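Local coordinates for succinate-semialdehyde dehydrogenase (Streptococcus pyogenes MGAS1882, PDB 4OGD), which catalyses the oxidation of succinic semialdehyde to succinate with NADP+ as cofactor, as a member of the aldehyde dehydrogenase family, at residues A[234-239]-A[267-272]; A[344-349]-A[366-371]; A[379-384]-A[405-410]. All blocks are in the same frame, centred on the assembly; numbering follows the deposited sequence.

Contacts 1 and 2 are neighbouring strand pairs of one mixed sheet: 268-272 from contact 1 runs beside 365-371 from contact 2, and their centres lie about 10 Å apart. Both are buried and parallel, held by backbone hydrogen bonds, but contact 1 adds a phenylalanine pair and a buried arginine, whereas contact 2 draws its strands together at a glycine and packs I346 on I368. Contact 3 differs in kind: the C-terminal end of helix 374-382 meets the chain leaving helix 397-406 through an asparagine side chain. It lies over the A235/I237 face of contact 1 and, although mostly buried, has an exposed lysine at its margin and reaches the second subunit. R268 of contact 1 joins it through carbonyls of V380 and A381.

Contact 1 of 3, residues A[234-239]-A[267-272]; sequences DAFIIL and KRFIVL
F236 and F269 stand side by side on parallel strands 235-238 and 268-272, whose axes approach to 4.6 Å at 20° and are joined by four backbone hydrogen bonds: R268 N to D234 O, F236 N to R268 O, I270 N to F236 O and I238 N to I270 O. The rings of F236 and F269 form an edge-to-face pair with planes at 62°. F269 CE1 stands 3.5 Å from F236 CG, over that ring's face but offset toward its rim. With F236 CG anti to the backbone N (chi1 -176°) and F269 CG beside its own N, the two rings come together on the same face of the sheet. On the opposite side of the sheet, A235 CB touches I270 CD1 at 3.6 Å and lies over a face of the R268 guanidinium, 3.8 Å from NH2. That buried group donates to D233 O, V380 O and A381 O; the last two belong to the C-terminal end of helix 374-382, whose dipole should favour a positive charge. Beyond the strand bonds, a water links I238 O to L272 N, and another accepts from D234 N and K267 NZ, the latter also salt-bridged to E360. The pair closes a beta-alpha-beta unit: connecting helix 244-256 packs on F236 and F269, helix 276-288 on F269, I238 and V271, and strands 391-393 and 365-371 flank the two strands.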
loop_
_atom_site.group_PDB
_atom_site.type_symbol
_atom_site.label_atom_id
_atom_site.label_comp_id
_atom_site.label_asym_id
_atom_site.label_seq_id
_atom_site.Cartn_x
_atom_site.Cartn_y
_atom_site.Cartn_z
ATOM N N ASP A 234 11.571 18.206 -8.053
ATOM C CA ASP A 234 12.808 17.776 -7.414
ATOM C C ASP A 234 13.795 18.912 -7.211
ATOM O O ASP A 234 14.029 19.718 -8.114
ATOM C CB ASP A 234 13.488 16.675 -8.233
ATOM C CG ASP A 234 12.699 15.374 -8.258
ATOM O OD1 ASP A 234 11.674 15.242 -7.547
ATOM O OD2 ASP A 234 13.139 14.461 -8.982
ATOM N N ALA A 235 14.382 18.959 -6.022
ATOM C CA ALA A 235 15.425 19.939 -5.736
ATOM C C ALA A 235 16.802 19.388 -6.123
ATOM O O ALA A 235 17.198 18.301 -5.682
ATOM C CB ALA A 235 15.396 20.320 -4.274
ATOM N N PHE A 236 17.518 20.157 -6.943
ATOM C CA PHE A 236 18.882 19.864 -7.365
ATOM C C PHE A 236 19.714 20.871 -6.573
ATOM O O PHE A 236 19.718 22.062 -6.889
ATOM C CB PHE A 236 18.960 20.094 -8.888
ATOM C CG PHE A 236 20.295 19.756 -9.537
ATOM C CD1 PHE A 236 21.441 20.487 -9.258
ATOM C CD2 PHE A 236 20.367 18.759 -10.511
ATOM C CE1 PHE A 236 22.652 20.200 -9.895
ATOM C CE2 PHE A 236 21.565 18.462 -11.157
ATOM C CZ PHE A 236 22.710 19.180 -10.854
ATOM N N ILE A 237 20.375 20.392 -5.517
ATOM C CA ILE A 237 21.010 21.264 -4.524
ATOM C C ILE A 237 22.519 21.325 -4.739
ATOM O O ILE A 237 23.214 20.306 -4.663
ATOM C CB ILE A 237 20.736 20.768 -3.099
ATOM C CG1 ILE A 237 19.240 20.511 -2.888
ATOM C CG2 ILE A 237 21.263 21.774 -2.077
ATOM C CD1 ILE A 237 18.910 19.908 -1.526
ATOM N N ILE A 238 23.017 22.524 -5.016
ATOM C CA ILE A 238 24.435 22.730 -5.283
ATOM C C ILE A 238 25.137 23.183 -4.004
ATOM O O ILE A 238 24.986 24.330 -3.579
ATOM C CB ILE A 238 24.624 23.766 -6.402
ATOM C CG1 ILE A 238 23.860 23.329 -7.653
ATOM C CG2 ILE A 238 26.102 23.968 -6.723
ATOM C CD1 ILE A 238 23.892 24.346 -8.755
ATOM N N LEU A 239 25.884 22.274 -3.381
ATOM C CA LEU A 239 26.548 22.580 -2.113
ATOM C C LEU A 239 27.797 23.429 -2.310
ATOM O O LEU A 239 28.256 23.650 -3.441
ATOM C CB LEU A 239 26.895 21.297 -1.347
ATOM C CG LEU A 239 25.707 20.389 -1.025
ATOM C CD1 LEU A 239 26.113 19.278 -0.074
ATOM C CD2 LEU A 239 24.580 21.208 -0.432
ATOM N N LYS A 267 13.777 20.169 -11.309
ATOM C CA LYS A 267 12.913 21.326 -11.531
ATOM C C LYS A 267 13.248 22.539 -10.676
ATOM O O LYS A 267 13.000 23.670 -11.086
ATOM C CB LYS A 267 11.437 20.946 -11.369
ATOM C CG LYS A 267 11.022 19.797 -12.262
ATOM C CD LYS A 267 9.519 19.783 -12.501
ATOM C CE LYS A 267 9.110 18.602 -13.403
ATOM N NZ LYS A 267 8.862 17.338 -12.613
ATOM N N ARG A 268 13.795 22.311 -9.489
ATOM C CA ARG A 268 14.186 23.432 -8.624
ATOM C C ARG A 268 15.674 23.373 -8.344
ATOM O O ARG A 268 16.125 22.565 -7.537
ATOM C CB ARG A 268 13.412 23.418 -7.293
ATOM C CG ARG A 268 11.892 23.564 -7.419
ATOM C CD ARG A 268 11.221 23.578 -6.032
ATOM N NE ARG A 268 11.353 22.273 -5.389
ATOM C CZ ARG A 268 11.562 22.085 -4.092
ATOM N NH1 ARG A 268 11.654 23.121 -3.263
ATOM N NH2 ARG A 268 11.686 20.854 -3.624
ATOM N N PHE A 269 16.440 24.232 -9.006
ATOM C CA PHE A 269 17.851 24.339 -8.698
ATOM C C PHE A 269 18.003 25.214 -7.474
ATOM O O PHE A 269 17.527 26.343 -7.461
ATOM C CB PHE A 269 18.610 24.948 -9.875
ATOM C CG PHE A 269 18.721 24.029 -11.059
ATOM C CD1 PHE A 269 19.575 22.933 -11.021
ATOM C CD2 PHE A 269 17.971 24.256 -12.207
ATOM C CE1 PHE A 269 19.691 22.078 -12.116
ATOM C CE2 PHE A 269 18.078 23.392 -13.312
ATOM C CZ PHE A 269 18.941 22.307 -13.260
ATOM N N ILE A 270 18.643 24.689 -6.441
ATOM C CA ILE A 270 18.828 25.451 -5.214
ATOM C C ILE A 270 20.309 25.806 -5.085
ATOM O O ILE A 270 21.159 24.922 -5.018
ATOM C CB ILE A 270 18.313 24.650 -4.013
ATOM C CG1 ILE A 270 16.815 24.365 -4.201
ATOM C CG2 ILE A 270 18.531 25.410 -2.722
ATOM C CD1 ILE A 270 16.193 23.594 -3.048
ATOM N N VAL A 271 20.609 27.104 -5.092
ATOM C CA VAL A 271 21.988 27.573 -5.196
ATOM C C VAL A 271 22.302 28.597 -4.106
ATOM O O VAL A 271 21.463 29.428 -3.757
ATOM C CB VAL A 271 22.269 28.145 -6.608
ATOM C CG1 VAL A 271 21.429 29.372 -6.875
ATOM C CG2 VAL A 271 23.732 28.473 -6.775
ATOM N N LEU A 272 23.503 28.510 -3.548
ATOM C CA LEU A 272 23.938 29.438 -2.511
ATOM C C LEU A 272 24.175 30.842 -3.085
ATOM O O LEU A 272 24.554 30.982 -4.248
ATOM C CB LEU A 272 25.186 28.882 -1.818
ATOM C CG LEU A 272 24.901 27.563 -1.099
ATOM C CD1 LEU A 272 26.153 26.747 -0.865
ATOM C CD2 LEU A 272 24.221 27.848 0.223
HETATM O O HOH W 1 10.860 16.745 -10.530
HETATM O O HOH W 2 25.564 26.791 -4.577
#

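Contact 2 of 3, residues A[344-349]-A[366-371]; sequences PTIIAG and GEIYKV
G366 is bonded through both backbone polar atoms to strand 345-348: its N donates to T345 O at 2.7 Å in a bent bond (140° at the hydrogen), and its O accepts from I347 N at 2.9 Å. I368 N then donates to I347 O. Where G366 presents no side chain, the strands draw together, with G366 CA 4.4 Å from I346 CA. I347 CG1 stands between its backbone N and carbonyl carbon (chi1 59°), a position that sets it 3.5 Å from G366 O and 3.8 Å from E367 CG. The I347 and E367 side chains lie side by side, pointing the same way. On the other face of the sheet, I346 and I368 cross obliquely, I346 CG2 meeting I368 CD1 at 3.9 Å, and A348 CB rests 3.8 Å from I368 O. The pair belongs to the mixed sheet of the aldehyde dehydrogenase fold; the parallel neighbours are connected by 16 residues without a helix, and strand 327-330 runs antiparallel on the outer side of 345-348. Beyond A348 the strands part, and a water bridges I368 O to G349 N, where G349 turns with positive phi. Further out, helix 276-288 packs on the face carrying I346, A348 and I368, F287 touching I346 and Y276 touching A348 and I368. On the opposite face E367 OE1 lies at the edge of the Y369 ring, in its plane, and Y369 is itself held by a hydrogen bond from OH to Y357 O.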
loop_
_atom_site.group_PDB
_atom_site.type_symbol
_atom_site.label_atom_id
_atom_site.label_comp_id
_atom_site.label_asym_id
_atom_site.label_seq_id
_atom_site.Cartn_x
_atom_site.Cartn_y
_atom_site.Cartn_z
ATOM N N PRO A 344 13.491 26.465 -24.269
ATOM C CA PRO A 344 14.059 26.416 -22.919
ATOM C C PRO A 344 13.981 27.799 -22.289
ATOM O O PRO A 344 14.359 28.792 -22.912
ATOM C CB PRO A 344 15.510 26.012 -23.169
ATOM C CG PRO A 344 15.457 25.241 -24.453
ATOM C CD PRO A 344 14.439 25.967 -25.280
ATOM N N THR A 345 13.460 27.860 -21.072
ATOM C CA THR A 345 13.164 29.127 -20.430
ATOM C C THR A 345 13.668 29.020 -18.998
ATOM O O THR A 345 13.548 27.962 -18.384
ATOM C CB THR A 345 11.646 29.375 -20.441
ATOM O OG1 THR A 345 11.179 29.410 -21.797
ATOM C CG2 THR A 345 11.289 30.685 -19.747
ATOM N N ILE A 346 14.266 30.090 -18.477
ATOM C CA ILE A 346 14.756 30.083 -17.106
ATOM C C ILE A 346 14.085 31.200 -16.330
ATOM O O ILE A 346 14.051 32.340 -16.789
ATOM C CB ILE A 346 16.287 30.273 -17.031
ATOM C CG1 ILE A 346 16.990 29.179 -17.840
ATOM C CG2 ILE A 346 16.763 30.256 -15.570
ATOM C CD1 ILE A 346 18.485 29.384 -18.009
ATOM N N ILE A 347 13.541 30.864 -15.166
ATOM C CA ILE A 347 12.989 31.870 -14.265
ATOM C C ILE A 347 13.688 31.838 -12.914
ATOM O O ILE A 347 14.266 30.830 -12.518
ATOM C CB ILE A 347 11.485 31.684 -14.048
ATOM C CG1 ILE A 347 11.191 30.295 -13.461
ATOM C CG2 ILE A 347 10.736 31.918 -15.355
ATOM C CD1 ILE A 347 9.728 30.067 -13.094
ATOM N N ALA A 348 13.634 32.963 -12.209
ATOM C CA ALA A 348 14.194 33.055 -10.869
ATOM C C ALA A 348 13.326 34.012 -10.063
ATOM O O ALA A 348 12.271 34.442 -10.533
ATOM C CB ALA A 348 15.641 33.534 -10.926
ATOM N N GLY A 349 13.754 34.336 -8.848
ATOM C CA GLY A 349 13.003 35.251 -8.007
ATOM C C GLY A 349 11.601 34.800 -7.622
ATOM O O GLY A 349 10.707 35.631 -7.455
ATOM N N GLY A 366 13.726 25.995 -16.519
ATOM C CA GLY A 366 14.651 26.002 -15.405
ATOM C C GLY A 366 14.176 26.986 -14.350
ATOM O O GLY A 366 13.602 28.024 -14.682
ATOM N N GLU A 367 14.369 26.644 -13.080
ATOM C CA GLU A 367 13.989 27.533 -11.979
ATOM C C GLU A 367 15.150 27.633 -11.013
ATOM O O GLU A 367 15.669 26.618 -10.557
ATOM C CB GLU A 367 12.763 26.979 -11.251
ATOM C CG GLU A 367 11.569 26.723 -12.154
ATOM C CD GLU A 367 10.585 25.758 -11.534
ATOM O OE1 GLU A 367 10.424 25.798 -10.297
ATOM O OE2 GLU A 367 10.002 24.935 -12.279
ATOM N N ILE A 368 15.578 28.856 -10.707
ATOM C CA ILE A 368 16.689 29.030 -9.792
ATOM C C ILE A 368 16.210 29.617 -8.469
ATOM O O ILE A 368 15.658 30.716 -8.435
ATOM C CB ILE A 368 17.801 29.907 -10.407
ATOM C CG1 ILE A 368 18.240 29.325 -11.750
ATOM C CG2 ILE A 368 18.986 29.955 -9.477
ATOM C CD1 ILE A 368 19.163 30.260 -12.548
ATOM N N TYR A 369 16.413 28.858 -7.392
ATOM C CA TYR A 369 16.061 29.287 -6.040
ATOM C C TYR A 369 17.335 29.668 -5.300
ATOM O O TYR A 369 18.185 28.808 -5.056
ATOM C CB TYR A 369 15.388 28.144 -5.273
ATOM C CG TYR A 369 13.980 27.798 -5.711
ATOM C CD1 TYR A 369 12.915 27.912 -4.827
ATOM C CD2 TYR A 369 13.719 27.337 -6.997
ATOM C CE1 TYR A 369 11.628 27.590 -5.211
ATOM C CE2 TYR A 369 12.427 27.012 -7.399
ATOM C CZ TYR A 369 11.385 27.142 -6.501
ATOM O OH TYR A 369 10.095 26.807 -6.875
ATOM N N LYS A 370 17.475 30.942 -4.929
ATOM C CA LYS A 370 18.669 31.367 -4.195
ATOM C C LYS A 370 18.477 31.194 -2.693
ATOM O O LYS A 370 17.439 31.563 -2.154
ATOM C CB LYS A 370 19.015 32.825 -4.504
ATOM C CG LYS A 370 20.345 33.273 -3.897
ATOM C CD LYS A 370 20.646 34.743 -4.218
ATOM C CE LYS A 370 19.757 35.679 -3.409
ATOM N NZ LYS A 370 20.266 35.863 -2.014
ATOM N N VAL A 371 19.461 30.598 -2.025
ATOM C CA VAL A 371 19.412 30.469 -0.564
ATOM C C VAL A 371 20.692 30.988 0.097
ATOM O O VAL A 371 21.710 31.192 -0.574
ATOM C CB VAL A 371 19.119 29.013 -0.117
ATOM C CG1 VAL A 371 17.782 28.573 -0.672
ATOM C CG2 VAL A 371 20.227 28.056 -0.554
HETATM O O HOH W 3 16.060 33.219 -7.602
#

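Contact 3 of 3, residues A[379-384]-A[405-410]; sequences EVANDS and AKIETG
N382 reaches from the last turn of helix 374-382 to the backbone on both sides of I407, using both ends of its amide. ND2 donates to K406 O at 3.0 Å, with that oxygen nearly in the amide plane and the N-H pointing almost straight at it. OD1 accepts from E408 N at 2.7 Å, the donor standing 43° out of the carbonyl plane. CG lies beside the backbone N (chi1 -69°), directed to the second segment, and the two bonds then fix the rotation of the amide and tell its oxygen from its nitrogen. I407 CG2 lies 3.5 Å from N382 OD1, and its CD1 meets A381 CB at 4.0 Å, the apolar part of the contact. E408 crosses N382 at about a right angle. E408 CG lies 3.8 Å from N382 CG, and the chain runs on extended to a carboxylate whose plane is 27° from the amide plane; a water lies between E408 OE1 and N382 O. The backbone bends at E408 in an inverse gamma turn, just where its N-H is taken by N382 OD1. Its carboxylate is held elsewhere: OE1 by K430, OE2 by K37 and Y36 of the second subunit, so the contact leads into the dimer interface. There A405 O and T409 O also accept from Q120 and N448 of that subunit. Inward, A381 packs on A235, I237 and I270; the end of helix 374-382 thus lies on strands 235-238 and 268-272, and the chain just after helix 397-406 meets strand 235-238 through I407 on I237.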
loop_
_atom_site.group_PDB
_atom_site.type_symbol
_atom_site.label_atom_id
_atom_site.label_comp_id
_atom_site.label_asym_id
_atom_site.label_seq_id
_atom_site.Cartn_x
_atom_site.Cartn_y
_atom_site.Cartn_z
ATOM N N GLU A 379 15.867 23.274 4.015
ATOM C CA GLU A 379 14.538 23.807 4.330
ATOM C C GLU A 379 13.704 24.063 3.070
ATOM O O GLU A 379 12.540 23.645 2.985
ATOM C CB GLU A 379 14.680 25.108 5.128
ATOM C CG GLU A 379 13.355 25.721 5.583
ATOM C CD GLU A 379 12.765 25.002 6.780
ATOM O OE1 GLU A 379 13.538 24.363 7.527
ATOM O OE2 GLU A 379 11.532 25.078 6.976
ATOM N N VAL A 380 14.298 24.741 2.090
ATOM C CA VAL A 380 13.604 25.012 0.832
ATOM C C VAL A 380 13.331 23.710 0.068
ATOM O O VAL A 380 12.227 23.494 -0.422
ATOM C CB VAL A 380 14.375 26.025 -0.046
ATOM C CG1 VAL A 380 13.715 26.171 -1.402
ATOM C CG2 VAL A 380 14.423 27.373 0.650
ATOM N N ALA A 381 14.323 22.831 0.007
ATOM C CA ALA A 381 14.134 21.536 -0.642
ATOM C C ALA A 381 12.924 20.789 -0.078
ATOM O O ALA A 381 12.151 20.181 -0.832
ATOM C CB ALA A 381 15.404 20.687 -0.519
ATOM N N ASN A 382 12.748 20.861 1.243
ATOM C CA ASN A 382 11.688 20.108 1.912
ATOM C C ASN A 382 10.372 20.860 2.001
ATOM O O ASN A 382 9.349 20.269 2.361
ATOM C CB ASN A 382 12.135 19.665 3.307
ATOM C CG ASN A 382 13.217 18.617 3.255
ATOM O OD1 ASN A 382 13.389 17.957 2.233
ATOM N ND2 ASN A 382 13.948 18.442 4.358
ATOM N N ASP A 383 10.399 22.157 1.693
ATOM C CA ASP A 383 9.173 22.943 1.660
ATOM C C ASP A 383 8.494 22.699 0.321
ATOM O O ASP A 383 8.513 23.547 -0.571
ATOM C CB ASP A 383 9.462 24.432 1.875
ATOM C CG ASP A 383 8.200 25.274 1.946
ATOM O OD1 ASP A 383 7.140 24.736 2.340
ATOM O OD2 ASP A 383 8.271 26.484 1.616
ATOM N N SER A 384 7.899 21.519 0.190
ATOM C CA SER A 384 7.354 21.075 -1.087
ATOM C C SER A 384 6.228 20.091 -0.833
ATOM O O SER A 384 6.280 19.317 0.125
ATOM C CB SER A 384 8.454 20.385 -1.893
ATOM O OG SER A 384 7.971 19.958 -3.158
ATOM N N ALA A 405 20.284 12.464 3.105
ATOM C CA ALA A 405 19.443 11.835 4.123
ATOM C C ALA A 405 18.488 12.842 4.746
ATOM O O ALA A 405 17.405 12.474 5.210
ATOM C CB ALA A 405 20.304 11.187 5.205
ATOM N N LYS A 406 18.879 14.113 4.748
ATOM C CA LYS A 406 18.033 15.148 5.336
ATOM C C LYS A 406 16.898 15.614 4.424
ATOM O O LYS A 406 16.005 16.340 4.868
ATOM C CB LYS A 406 18.878 16.343 5.780
ATOM C CG LYS A 406 19.830 15.995 6.907
ATOM C CD LYS A 406 20.706 17.186 7.276
ATOM C CE LYS A 406 21.599 16.849 8.459
ATOM N NZ LYS A 406 22.549 17.962 8.732
ATOM N N ILE A 407 16.923 15.200 3.162
ATOM C CA ILE A 407 15.871 15.599 2.226
ATOM C C ILE A 407 14.672 14.664 2.333
ATOM O O ILE A 407 14.825 13.432 2.330
ATOM C CB ILE A 407 16.362 15.620 0.759
ATOM C CG1 ILE A 407 17.669 16.412 0.635
ATOM C CG2 ILE A 407 15.302 16.239 -0.146
ATOM C CD1 ILE A 407 17.582 17.829 1.211
ATOM N N GLU A 408 13.483 15.255 2.438
ATOM C CA GLU A 408 12.231 14.509 2.481
ATOM C C GLU A 408 11.818 14.162 1.053
ATOM O O GLU A 408 11.090 14.916 0.391
ATOM C CB GLU A 408 11.148 15.343 3.175
ATOM C CG GLU A 408 11.439 15.567 4.648
ATOM C CD GLU A 408 10.384 16.400 5.344
ATOM O OE1 GLU A 408 9.676 17.173 4.666
ATOM O OE2 GLU A 408 10.273 16.286 6.584
ATOM N N THR A 409 12.309 13.022 0.578
ATOM C CA THR A 409 12.093 12.599 -0.796
ATOM C C THR A 409 12.423 11.119 -0.922
ATOM O O THR A 409 13.124 10.560 -0.076
ATOM C CB THR A 409 12.982 13.406 -1.769
ATOM O OG1 THR A 409 12.553 13.163 -3.109
ATOM C CG2 THR A 409 14.447 13.005 -1.632
ATOM N N GLY A 410 11.941 10.484 -1.988
ATOM C CA GLY A 410 12.137 9.053 -2.156
ATOM C C GLY A 410 13.465 8.650 -2.777
ATOM O O GLY A 410 13.899 7.500 -2.639
HETATM O O HOH W 4 12.106 17.379 -1.659
HETATM O O HOH W 5 8.986 20.263 5.365
#